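Local coordinates for 4-alpha-glucanotransferase (Corynebacterium glutamicum, PDB 5B68), which is an amylomaltase-type enzyme of the MalQ family, combining an N-terminal beta-sandwich domain with a larger domain of TIM-barrel type, at residues 280-286 against 671-676; 87-93 against 127-133; 464-470 against 481-487. All coordinates share one frame; numbering follows the deposited sequence. Where two conformers were deposited one is given.

Contact 1: residues 280-286 against 671-676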
loop_
_atom_site.group_PDB
_atom_site.type_symbol
_atom_site.label_atom_id
_atom_site.label_comp_id
_atom_site.label_asym_id
_atom_site.label_seq_id
_atom_site.Cartn_x
_atom_site.Cartn_y
_atom_site.Cartn_z
ATOM N N THR A 280 27.950 -5.114 10.832
ATOM C CA THR A 280 27.954 -6.559 10.543
ATOM C C THR A 280 26.966 -6.872 9.462
ATOM O O THR A 280 26.063 -6.067 9.152
ATOM C CB THR A 280 27.599 -7.399 11.793
ATOM O OG1 THR A 280 26.179 -7.408 11.978
ATOM C CG2 THR A 280 28.246 -6.843 13.038
ATOM N N SER A 281 27.039 -8.076 8.932
ATOM C CA SER A 281 26.027 -8.567 7.991
ATOM C C SER A 281 24.947 -9.436 8.675
ATOM O O SER A 281 24.202 -10.119 7.994
ATOM C CB SER A 281 26.721 -9.344 6.881
ATOM O OG SER A 281 27.398 -10.474 7.414
ATOM N N ASP A 282 24.897 -9.408 10.000
ATOM C CA ASP A 282 23.938 -10.208 10.763
ATOM C C ASP A 282 22.499 -9.773 10.505
ATOM O O ASP A 282 22.242 -8.594 10.337
ATOM C CB ASP A 282 24.251 -10.092 12.263
ATOM C CG ASP A 282 25.582 -10.738 12.658
ATOM O OD1 ASP A 282 26.183 -11.475 11.852
ATOM O OD2 ASP A 282 26.035 -10.451 13.782
ATOM N N ILE A 283 21.578 -10.734 10.500
ATOM C CA ILE A 283 20.195 -10.463 10.258
ATOM C C ILE A 283 19.680 -9.390 11.234
ATOM O O ILE A 283 20.211 -9.218 12.347
ATOM C CB ILE A 283 19.317 -11.747 10.121
ATOM C CG1 ILE A 283 19.318 -12.612 11.387
ATOM C CG2 ILE A 283 19.796 -12.576 8.931
ATOM C CD1 ILE A 283 18.459 -12.090 12.515
ATOM N N ILE A 284 18.736 -8.588 10.738
ATOM C CA ILE A 284 18.177 -7.480 11.507
ATOM C C ILE A 284 17.236 -8.076 12.593
ATOM O O ILE A 284 16.388 -8.893 12.231
ATOM C CB ILE A 284 17.321 -6.553 10.586
ATOM C CG1 ILE A 284 18.151 -5.864 9.481
ATOM C CG2 ILE A 284 16.648 -5.463 11.418
ATOM C CD1 ILE A 284 19.162 -4.889 10.015
ATOM N N GLU A 285 17.343 -7.610 13.833
ATOM C CA GLU A 285 16.425 -8.031 14.946
ATOM C C GLU A 285 15.663 -6.794 15.417
ATOM O O GLU A 285 16.212 -5.903 16.062
ATOM C CB GLU A 285 17.145 -8.721 16.139
ATOM C CG GLU A 285 16.198 -9.149 17.289
ATOM C CD GLU A 285 14.960 -9.990 16.858
ATOM O OE1 GLU A 285 15.122 -11.233 16.716
ATOM O OE2 GLU A 285 13.806 -9.443 16.646
ATOM N N ARG A 286 14.385 -6.773 15.059
ATOM C CA ARG A 286 13.534 -5.655 15.397
ATOM C C ARG A 286 13.195 -5.711 16.879
ATOM O O ARG A 286 13.080 -4.660 17.529
ATOM C CB ARG A 286 12.292 -5.711 14.566
ATOM C CG ARG A 286 12.486 -5.359 13.093
ATOM C CD ARG A 286 11.227 -5.565 12.313
ATOM N NE ARG A 286 11.391 -5.085 10.936
ATOM C CZ ARG A 286 11.995 -5.742 9.944
ATOM N NH1 ARG A 286 12.128 -5.159 8.776
ATOM N NH2 ARG A 286 12.501 -6.961 10.095
ATOM N N PRO A 671 15.252 -15.437 6.253
ATOM C CA PRO A 671 14.939 -14.265 7.069
ATOM C C PRO A 671 14.381 -13.098 6.257
ATOM O O PRO A 671 14.986 -12.047 6.191
ATOM C CB PRO A 671 16.287 -13.889 7.686
ATOM C CG PRO A 671 17.290 -14.834 7.138
ATOM C CD PRO A 671 16.686 -15.541 5.983
ATOM N N ASN A 672 13.185 -13.271 5.712
ATOM C CA ASN A 672 12.582 -12.254 4.888
ATOM C C ASN A 672 12.473 -10.984 5.700
ATOM O O ASN A 672 12.200 -11.019 6.885
ATOM C CB ASN A 672 11.182 -12.676 4.434
ATOM C CG ASN A 672 11.191 -13.921 3.584
ATOM O OD1 ASN A 672 11.897 -13.996 2.603
ATOM N ND2 ASN A 672 10.393 -14.899 3.960
ATOM N N TRP A 673 12.783 -9.873 5.052
ATOM C CA TRP A 673 12.614 -8.551 5.614
ATOM C C TRP A 673 13.634 -8.217 6.689
ATOM O O TRP A 673 13.484 -7.256 7.393
ATOM C CB TRP A 673 11.204 -8.366 6.140
ATOM C CG TRP A 673 10.163 -8.866 5.223
ATOM C CD1 TRP A 673 9.346 -9.921 5.425
ATOM C CD2 TRP A 673 9.813 -8.330 3.949
ATOM N NE1 TRP A 673 8.512 -10.082 4.370
ATOM C CE2 TRP A 673 8.783 -9.119 3.442
ATOM C CE3 TRP A 673 10.283 -7.261 3.182
ATOM C CZ2 TRP A 673 8.210 -8.886 2.212
ATOM C CZ3 TRP A 673 9.706 -7.032 1.966
ATOM C CH2 TRP A 673 8.682 -7.839 1.490
ATOM N N CYS A 674 14.654 -9.047 6.807
ATOM C CA CYS A 674 15.696 -8.885 7.811
ATOM C C CYS A 674 17.136 -8.781 7.290
ATOM O O CYS A 674 18.063 -8.911 8.055
ATOM C CB CYS A 674 15.625 -10.031 8.809
ATOM S SG CYS A 674 14.032 -10.130 9.647
ATOM N N ILE A 675 17.300 -8.577 5.992
ATOM C CA ILE A 675 18.614 -8.654 5.364
ATOM C C ILE A 675 19.236 -7.267 5.247
ATOM O O ILE A 675 18.808 -6.483 4.438
ATOM C CB ILE A 675 18.493 -9.259 3.948
ATOM C CG1 ILE A 675 17.775 -10.615 3.972
ATOM C CG2 ILE A 675 19.844 -9.355 3.269
ATOM C CD1 ILE A 675 18.448 -11.685 4.796
ATOM N N PRO A 676 20.260 -6.987 6.048
ATOM C CA PRO A 676 20.936 -5.658 6.013
ATOM C C PRO A 676 21.691 -5.398 4.708
ATOM O O PRO A 676 22.078 -6.353 3.994
ATOM C CB PRO A 676 21.911 -5.719 7.145
ATOM C CG PRO A 676 22.284 -7.150 7.195
ATOM C CD PRO A 676 21.052 -7.934 6.865
#
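With CG beside its own backbone N (chi1 -72°) and its chain extended from CG to NE, Arg286 reaches across to the type II beta turn Pro671 to Cys674 and sets its guanidinium end-on against the carbonyl of Trp673. Both terminal nitrogens grip one atom: NH1 and NH2 of Arg286 each lie 2.9 Å from Trp673 O. That oxygen sits in the guanidinium plane, yet the two donors meet it differently, NH1 within the carbonyl plane and NH2 well above it, by 47°. Two bonds to a single acceptor, a salt bridge from NH2 to Asp232 and a cation-pi contact with Tyr185 leave the guanidinium little freedom to turn, and its charge would be expected to polarise the Trp673 carbonyl. The sulfur of Cys674 approaches the same guanidinium edge.

In this TIM-barrel-family domain the contact joins two irregular loops, one leading into helix 286-301, the other lying between helices 650-654 and 694-702. Their backbones meet in one nearly straight hydrogen bond, Ile284 N to Cys674 O (2.8 Å, 170° at the hydrogen). Ile284 CG1 sits beside the same oxygen, 3.4 Å from Cys674 O, while its CD1 slides past the Pro676 ring, 4.1 Å from Pro676 CB. On the more exposed flank Ile283 CG2 crosses Pro671 at about a right angle, 3.8 Å from Pro671 CG. The far end is closed by the Pro676 ring, whose CG lies 3.5 Å from Asp282 O and 3.6 Å from Ser281 O.

Contact 2: residues 87-93 against 127-133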
loop_
_atom_site.group_PDB
_atom_site.type_symbol
_atom_site.label_atom_id
_atom_site.label_comp_id
_atom_site.label_asym_id
_atom_site.label_seq_id
_atom_site.Cartn_x
_atom_site.Cartn_y
_atom_site.Cartn_z
ATOM N N PHE A 87 -28.567 11.369 -9.043
ATOM C CA PHE A 87 -28.705 10.365 -7.948
ATOM C C PHE A 87 -30.203 10.304 -7.478
ATOM O O PHE A 87 -30.960 11.271 -7.630
ATOM C CB PHE A 87 -27.765 10.690 -6.758
ATOM C CG PHE A 87 -28.032 12.007 -6.106
ATOM C CD1 PHE A 87 -27.525 13.200 -6.631
ATOM C CD2 PHE A 87 -28.850 12.084 -5.012
ATOM C CE1 PHE A 87 -27.838 14.412 -6.065
ATOM C CE2 PHE A 87 -29.155 13.319 -4.443
ATOM C CZ PHE A 87 -28.637 14.471 -4.936
ATOM N N PRO A 88 -30.602 9.180 -6.898
ATOM C CA PRO A 88 -31.929 8.933 -6.346
ATOM C C PRO A 88 -32.051 9.360 -4.908
ATOM O O PRO A 88 -31.111 9.283 -4.140
ATOM C CB PRO A 88 -32.120 7.414 -6.507
ATOM C CG PRO A 88 -30.717 6.919 -6.322
ATOM C CD PRO A 88 -29.806 7.941 -6.917
ATOM N N VAL A 89 -33.210 9.889 -4.567
ATOM C CA VAL A 89 -33.624 10.154 -3.192
ATOM C C VAL A 89 -34.955 9.391 -2.952
ATOM O O VAL A 89 -35.793 9.316 -3.868
ATOM C CB VAL A 89 -33.829 11.654 -3.033
ATOM C CG1 VAL A 89 -34.616 12.028 -1.793
ATOM C CG2 VAL A 89 -32.485 12.388 -2.991
ATOM N N HIS A 90 -35.133 8.808 -1.770
ATOM C CA HIS A 90 -36.356 8.145 -1.378
ATOM C C HIS A 90 -36.930 8.857 -0.171
ATOM O O HIS A 90 -36.231 9.083 0.832
ATOM C CB HIS A 90 -36.105 6.691 -1.068
ATOM C CG HIS A 90 -35.546 5.943 -2.230
ATOM N ND1 HIS A 90 -36.306 5.638 -3.339
ATOM C CD2 HIS A 90 -34.291 5.576 -2.528
ATOM C CE1 HIS A 90 -35.559 5.017 -4.230
ATOM N NE2 HIS A 90 -34.325 4.994 -3.778
ATOM N N VAL A 91 -38.212 9.236 -0.268
ATOM C CA VAL A 91 -38.957 9.870 0.847
ATOM C C VAL A 91 -40.345 9.200 0.991
ATOM O O VAL A 91 -40.843 8.567 0.041
ATOM C CB VAL A 91 -39.157 11.381 0.647
ATOM C CG1 VAL A 91 -37.860 12.131 0.726
ATOM C CG2 VAL A 91 -39.876 11.680 -0.671
ATOM N N HIS A 92 -40.983 9.342 2.161
ATOM C CA HIS A 92 -42.393 8.905 2.286
ATOM C C HIS A 92 -43.219 9.649 1.200
ATOM O O HIS A 92 -43.066 10.833 1.014
ATOM C CB HIS A 92 -42.939 9.277 3.636
ATOM C CG HIS A 92 -42.318 8.543 4.773
ATOM N ND1 HIS A 92 -41.186 7.759 4.648
ATOM C CD2 HIS A 92 -42.636 8.525 6.086
ATOM C CE1 HIS A 92 -40.843 7.287 5.841
ATOM N NE2 HIS A 92 -41.707 7.738 6.725
ATOM N N ASP A 93 -44.015 8.926 0.455
ATOM C CA ASP A 93 -44.701 9.486 -0.703
ATOM C C ASP A 93 -45.597 10.678 -0.293
ATOM O O ASP A 93 -46.273 10.622 0.706
ATOM C CB ASP A 93 -45.478 8.402 -1.414
ATOM C CG ASP A 93 -46.067 8.856 -2.736
ATOM O OD1 ASP A 93 -45.385 9.478 -3.585
ATOM O OD2 ASP A 93 -47.206 8.490 -2.960
ATOM N N ARG A 127 -45.795 4.039 2.268
ATOM C CA ARG A 127 -45.668 4.208 0.820
ATOM C C ARG A 127 -44.466 5.126 0.630
ATOM O O ARG A 127 -44.408 6.247 1.184
ATOM C CB ARG A 127 -46.936 4.775 0.128
ATOM C CG ARG A 127 -46.901 4.646 -1.409
ATOM C CD ARG A 127 -48.181 5.046 -2.150
ATOM N NE ARG A 127 -48.581 6.408 -1.777
ATOM C CZ ARG A 127 -49.444 6.732 -0.804
ATOM N NH1 ARG A 127 -50.060 5.790 -0.071
ATOM N NH2 ARG A 127 -49.694 8.016 -0.544
ATOM N N TRP A 128 -43.531 4.673 -0.192
ATOM C CA TRP A 128 -42.317 5.409 -0.495
ATOM C C TRP A 128 -42.303 5.830 -1.946
ATOM O O TRP A 128 -42.781 5.127 -2.793
ATOM C CB TRP A 128 -41.078 4.544 -0.265
ATOM C CG TRP A 128 -40.703 4.321 1.173
ATOM C CD1 TRP A 128 -41.219 3.384 2.004
ATOM C CD2 TRP A 128 -39.720 5.029 1.934
ATOM N NE1 TRP A 128 -40.648 3.473 3.235
ATOM C CE2 TRP A 128 -39.717 4.473 3.221
ATOM C CE3 TRP A 128 -38.847 6.077 1.657
ATOM C CZ2 TRP A 128 -38.872 4.928 4.226
ATOM C CZ3 TRP A 128 -38.025 6.531 2.660
ATOM C CH2 TRP A 128 -38.032 5.947 3.924
ATOM N N GLY A 129 -41.752 7.001 -2.212
ATOM C CA GLY A 129 -41.526 7.435 -3.583
ATOM C C GLY A 129 -40.063 7.700 -3.826
ATOM O O GLY A 129 -39.316 7.849 -2.894
ATOM N N GLU A 130 -39.718 7.854 -5.095
ATOM C CA GLU A 130 -38.384 8.138 -5.532
ATOM C C GLU A 130 -38.356 9.440 -6.327
ATOM O O GLU A 130 -39.202 9.630 -7.192
ATOM C CB GLU A 130 -37.918 6.988 -6.399
ATOM C CG GLU A 130 -36.447 7.077 -6.799
ATOM C CD GLU A 130 -35.955 5.869 -7.565
ATOM O OE1 GLU A 130 -35.774 5.966 -8.801
ATOM O OE2 GLU A 130 -35.778 4.806 -6.985
ATOM N N ALA A 131 -37.341 10.272 -6.115
ATOM C CA ALA A 131 -37.044 11.457 -6.958
ATOM C C ALA A 131 -35.593 11.426 -7.398
ATOM O O ALA A 131 -34.806 10.666 -6.860
ATOM C CB ALA A 131 -37.351 12.698 -6.168
ATOM N N SER A 132 -35.274 12.142 -8.462
ATOM C CA SER A 132 -33.893 12.275 -8.953
ATOM C C SER A 132 -33.417 13.680 -8.878
ATOM O O SER A 132 -34.166 14.687 -9.162
ATOM C CB SER A 132 -33.703 11.723 -10.372
ATOM O OG SER A 132 -33.846 10.300 -10.479
ATOM N N PHE A 133 -32.179 13.850 -8.439
ATOM C CA PHE A 133 -31.561 15.181 -8.394
ATOM C C PHE A 133 -30.185 15.117 -9.064
ATOM O O PHE A 133 -29.565 14.052 -9.162
ATOM C CB PHE A 133 -31.425 15.736 -6.986
ATOM C CG PHE A 133 -32.741 15.965 -6.305
ATOM C CD1 PHE A 133 -33.358 14.912 -5.655
ATOM C CD2 PHE A 133 -33.379 17.181 -6.350
ATOM C CE1 PHE A 133 -34.586 15.068 -5.052
ATOM C CE2 PHE A 133 -34.608 17.366 -5.725
ATOM C CZ PHE A 133 -35.212 16.317 -5.055
#
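This antiparallel strand pair belongs to the N-terminal beta sandwich, where strand 86-92 runs beside strand 126-134. Paired backbone hydrogen bonds link Phe87 with Phe133, Val89 with Ala131 and Val91 with Gly129; the straightest of them is Gly129 N to Val91 O (2.9 Å, 173°).

Phe87, Val89 and Phe133 share the face turned toward Val99, Leu146 and Leu148 of strands 98-102 and 142-150. CG of Phe87 stands between its backbone N and carbonyl carbon (chi1 61°), which swings the ring across to its partner: Phe87 CZ packs 3.7 Å from Phe133 CB. The Phe133 ring in turn takes up a methyl of Val89, with Val89 CG2 3.8 Å from Phe133 CD1. On the other face Glu130 OE1 is held by Asn116 and Thr118.

Where the pair ends, His92 turns the edge of its ring to a face of Trp128, a T-shaped pair with centroids 4.6 Å apart. The six-membered ring of Trp128 also turns its edge to the partner strand, CZ3 lying 3.6 Å from His90 O, which sits close to the indole plane. Beyond it, Asp93 N binds Arg127 O, and a salt bridge closes the pair: Arg127 NE points at the anti side of Asp93 OD2 from 2.8 Å, with carboxylate and guanidinium planes 88° apart.

Contact 3: residues 464-470 against 481-487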
loop_
_atom_site.group_PDB
_atom_site.type_symbol
_atom_site.label_atom_id
_atom_site.label_comp_id
_atom_site.label_asym_id
_atom_site.label_seq_id
_atom_site.Cartn_x
_atom_site.Cartn_y
_atom_site.Cartn_z
ATOM N N GLY A 464 -6.992 -4.381 -6.480
ATOM C CA GLY A 464 -7.823 -4.278 -5.292
ATOM C C GLY A 464 -8.657 -3.033 -5.189
ATOM O O GLY A 464 -9.550 -2.963 -4.328
ATOM N N LEU A 465 -8.400 -2.043 -6.019
ATOM C CA LEU A 465 -9.293 -0.881 -6.108
ATOM C C LEU A 465 -10.554 -1.279 -6.897
ATOM O O LEU A 465 -11.543 -0.514 -6.904
ATOM C CB LEU A 465 -8.576 0.273 -6.758
ATOM C CG LEU A 465 -7.285 0.789 -6.057
ATOM C CD1 LEU A 465 -6.657 1.840 -6.963
ATOM C CD2 LEU A 465 -7.544 1.416 -4.738
ATOM N N PHE A 466 -10.486 -2.403 -7.649
ATOM C CA PHE A 466 -11.554 -2.889 -8.483
ATOM C C PHE A 466 -12.265 -4.091 -7.878
ATOM O O PHE A 466 -13.482 -4.181 -7.917
ATOM C CB PHE A 466 -11.025 -3.211 -9.896
ATOM C CG PHE A 466 -10.411 -2.008 -10.593
ATOM C CD1 PHE A 466 -9.120 -1.609 -10.300
ATOM C CD2 PHE A 466 -11.150 -1.272 -11.510
ATOM C CE1 PHE A 466 -8.562 -0.524 -10.935
ATOM C CE2 PHE A 466 -10.608 -0.181 -12.119
ATOM C CZ PHE A 466 -9.292 0.227 -11.811
ATOM N N ARG A 467 -11.489 -5.072 -7.449
ATOM C CA ARG A 467 -12.010 -6.296 -6.930
ATOM C C ARG A 467 -10.931 -6.968 -6.081
ATOM O O ARG A 467 -9.722 -6.706 -6.272
ATOM C CB ARG A 467 -12.432 -7.198 -8.128
ATOM C CG ARG A 467 -11.238 -7.674 -8.940
ATOM C CD ARG A 467 -11.674 -8.345 -10.228
ATOM N NE ARG A 467 -12.166 -7.405 -11.226
ATOM C CZ ARG A 467 -11.705 -7.327 -12.474
ATOM N NH1 ARG A 467 -12.204 -6.438 -13.286
ATOM N NH2 ARG A 467 -10.711 -8.099 -12.889
ATOM N N LEU A 468 -11.323 -7.844 -5.173
ATOM C CA LEU A 468 -10.356 -8.639 -4.426
ATOM C C LEU A 468 -10.749 -10.057 -4.554
ATOM O O LEU A 468 -11.928 -10.370 -4.462
ATOM C CB LEU A 468 -10.350 -8.265 -2.945
ATOM C CG LEU A 468 -9.653 -6.916 -2.645
ATOM C CD1 LEU A 468 -9.908 -6.520 -1.195
ATOM C CD2 LEU A 468 -8.175 -6.914 -2.964
ATOM N N PHE A 469 -9.778 -10.928 -4.638
ATOM C CA PHE A 469 -9.994 -12.357 -4.442
ATOM C C PHE A 469 -10.003 -12.678 -2.988
ATOM O O PHE A 469 -9.042 -12.374 -2.320
ATOM C CB PHE A 469 -8.910 -13.154 -5.146
ATOM C CG PHE A 469 -9.207 -14.603 -5.221
ATOM C CD1 PHE A 469 -10.119 -15.101 -6.150
ATOM C CD2 PHE A 469 -8.617 -15.478 -4.337
ATOM C CE1 PHE A 469 -10.419 -16.464 -6.184
ATOM C CE2 PHE A 469 -8.920 -16.835 -4.361
ATOM C CZ PHE A 469 -9.805 -17.333 -5.277
ATOM N N VAL A 470 -11.097 -13.257 -2.516
ATOM C CA VAL A 470 -11.298 -13.575 -1.110
ATOM C C VAL A 470 -11.756 -15.017 -0.955
ATOM O O VAL A 470 -12.485 -15.541 -1.819
ATOM C CB VAL A 470 -12.370 -12.637 -0.446
ATOM C CG1 VAL A 470 -11.865 -11.211 -0.430
ATOM C CG2 VAL A 470 -13.699 -12.670 -1.158
ATOM N N THR A 481 -13.415 -16.580 -4.309
ATOM C CA THR A 481 -14.002 -15.903 -5.425
ATOM C C THR A 481 -13.696 -14.401 -5.337
ATOM O O THR A 481 -13.043 -13.992 -4.383
ATOM C CB THR A 481 -15.504 -16.156 -5.513
ATOM O OG1 THR A 481 -15.951 -15.674 -6.763
ATOM C CG2 THR A 481 -16.304 -15.538 -4.387
ATOM N N TYR A 482 -14.144 -13.641 -6.323
ATOM C CA TYR A 482 -13.929 -12.217 -6.379
ATOM C C TYR A 482 -15.105 -11.474 -5.786
ATOM O O TYR A 482 -16.230 -11.848 -5.992
ATOM C CB TYR A 482 -13.728 -11.765 -7.824
ATOM C CG TYR A 482 -12.348 -12.056 -8.316
ATOM C CD1 TYR A 482 -11.295 -11.262 -7.935
ATOM C CD2 TYR A 482 -12.083 -13.166 -9.098
ATOM C CE1 TYR A 482 -10.024 -11.532 -8.341
ATOM C CE2 TYR A 482 -10.805 -13.446 -9.512
ATOM C CZ TYR A 482 -9.782 -12.620 -9.127
ATOM O OH TYR A 482 -8.506 -12.861 -9.521
ATOM N N ILE A 483 -14.811 -10.438 -5.029
ATOM C CA ILE A 483 -15.828 -9.438 -4.659
ATOM C C ILE A 483 -15.461 -8.143 -5.312
ATOM O O ILE A 483 -14.302 -7.743 -5.304
ATOM C CB ILE A 483 -15.998 -9.251 -3.143
ATOM C CG1 ILE A 483 -14.690 -8.912 -2.453
ATOM C CG2 ILE A 483 -16.584 -10.510 -2.539
ATOM C CD1 ILE A 483 -14.929 -8.640 -0.952
ATOM N N ARG A 484 -16.457 -7.503 -5.899
ATOM C CA ARG A 484 -16.329 -6.230 -6.626
ATOM C C ARG A 484 -16.417 -5.005 -5.712
ATOM O O ARG A 484 -17.228 -4.997 -4.782
ATOM C CB ARG A 484 -17.454 -6.211 -7.694
ATOM C CG ARG A 484 -17.681 -4.930 -8.470
ATOM C CD ARG A 484 -18.382 -5.101 -9.828
ATOM N NE ARG A 484 -19.607 -5.911 -9.907
ATOM C CZ ARG A 484 -20.752 -5.615 -9.315
ATOM N NH1 ARG A 484 -20.831 -4.557 -8.536
ATOM N NH2 ARG A 484 -21.803 -6.388 -9.505
ATOM N N PHE A 485 -15.626 -3.952 -6.002
ATOM C CA PHE A 485 -15.707 -2.678 -5.310
ATOM C C PHE A 485 -16.089 -1.638 -6.301
ATOM O O PHE A 485 -15.989 -1.841 -7.522
ATOM C CB PHE A 485 -14.377 -2.318 -4.616
ATOM C CG PHE A 485 -14.079 -3.233 -3.463
ATOM C CD1 PHE A 485 -14.570 -2.932 -2.207
ATOM C CD2 PHE A 485 -13.335 -4.394 -3.614
ATOM C CE1 PHE A 485 -14.351 -3.797 -1.158
ATOM C CE2 PHE A 485 -13.145 -5.274 -2.532
ATOM C CZ PHE A 485 -13.668 -4.958 -1.301
ATOM N N ASP A 486 -16.540 -0.493 -5.779
ATOM C CA ASP A 486 -16.810 0.628 -6.630
ATOM C C ASP A 486 -15.496 1.317 -6.988
ATOM O O ASP A 486 -15.013 2.194 -6.226
ATOM C CB ASP A 486 -17.807 1.575 -5.985
ATOM C CG ASP A 486 -18.134 2.773 -6.848
ATOM O OD1 ASP A 486 -17.597 3.009 -7.985
ATOM O OD2 ASP A 486 -19.076 3.454 -6.413
ATOM N N HIS A 487 -14.937 0.951 -8.156
ATOM C CA HIS A 487 -13.629 1.503 -8.552
ATOM C C HIS A 487 -13.673 3.036 -8.754
ATOM O O HIS A 487 -12.664 3.749 -8.541
ATOM C CB HIS A 487 -13.049 0.796 -9.792
ATOM C CG HIS A 487 -13.979 0.854 -10.943
ATOM N ND1 HIS A 487 -13.981 1.902 -11.830
ATOM C CD2 HIS A 487 -15.051 0.101 -11.242
ATOM C CE1 HIS A 487 -14.990 1.769 -12.663
ATOM N NE2 HIS A 487 -15.660 0.693 -12.323
#
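Tyr482 leans its ring across the hairpin formed by strands 467-472 and 481-484, and two side chains of the partner strand fit against it. Phe469 turns its edge to a face of the Tyr482 ring, planes 70° apart, a T-shaped pair. The aliphatic part of Arg467 supplies the second bump: its CG and CD each lie 3.7 Å from Tyr482 CD1. Bent at chi3, the arginine carries its charged end on to Glu514.

The opposite face of the hairpin is greasy and closely fitted. Ile483 and Val470 cross at about a right angle, with Ile483 CG2 3.9 Å from Val470 CG2. A methyl of Leu468 presses on the Phe485 ring, CD1 of the leucine 3.7 Å from CE2 of the phenylalanine.

Past the strand ends, Phe485 N to Phe466 O (2.9 Å) prolongs the pairing. There the Phe466 ring settles against the stem of His487, Phe466 CD2 being 3.3 Å from His487 CB; the rings run nearly parallel but barely overlap. Leu465 O, buried here without a hydrogen-bond partner in the model, receives the CA-H of His487 (CA to O 3.3 Å).

Strand 409-413 flanks the hairpin beside strand 467-472, while backbone bonds to Gly15 and Ala17 flank strand 481-484. Helix 32-41 covers Val470 and Ile483 through Ile38, and Phe466 lies against helices 487-500 and 515-523.

The three contacts are strung out across the molecule without touching. Contact 2, in the beta sandwich, and contact 1, in the TIM-barrel-family domain, lie on opposite sides of the chain's centre, their own centres about 60 Å apart. Contact 3 is nested in sequence inside the long loop that contact 1 closes; nearest atoms of these two are about 17 Å apart. Although it belongs to the other domain, contact 2 comes closer to contact 3, about 11 Å between nearest atoms. Small molecules, probably from the crystallisation liquor, lie near all three: sulfate and BTB by Trp673, another sulfate site by His92, and glycerol about 6 Å from the Leu468 side chain.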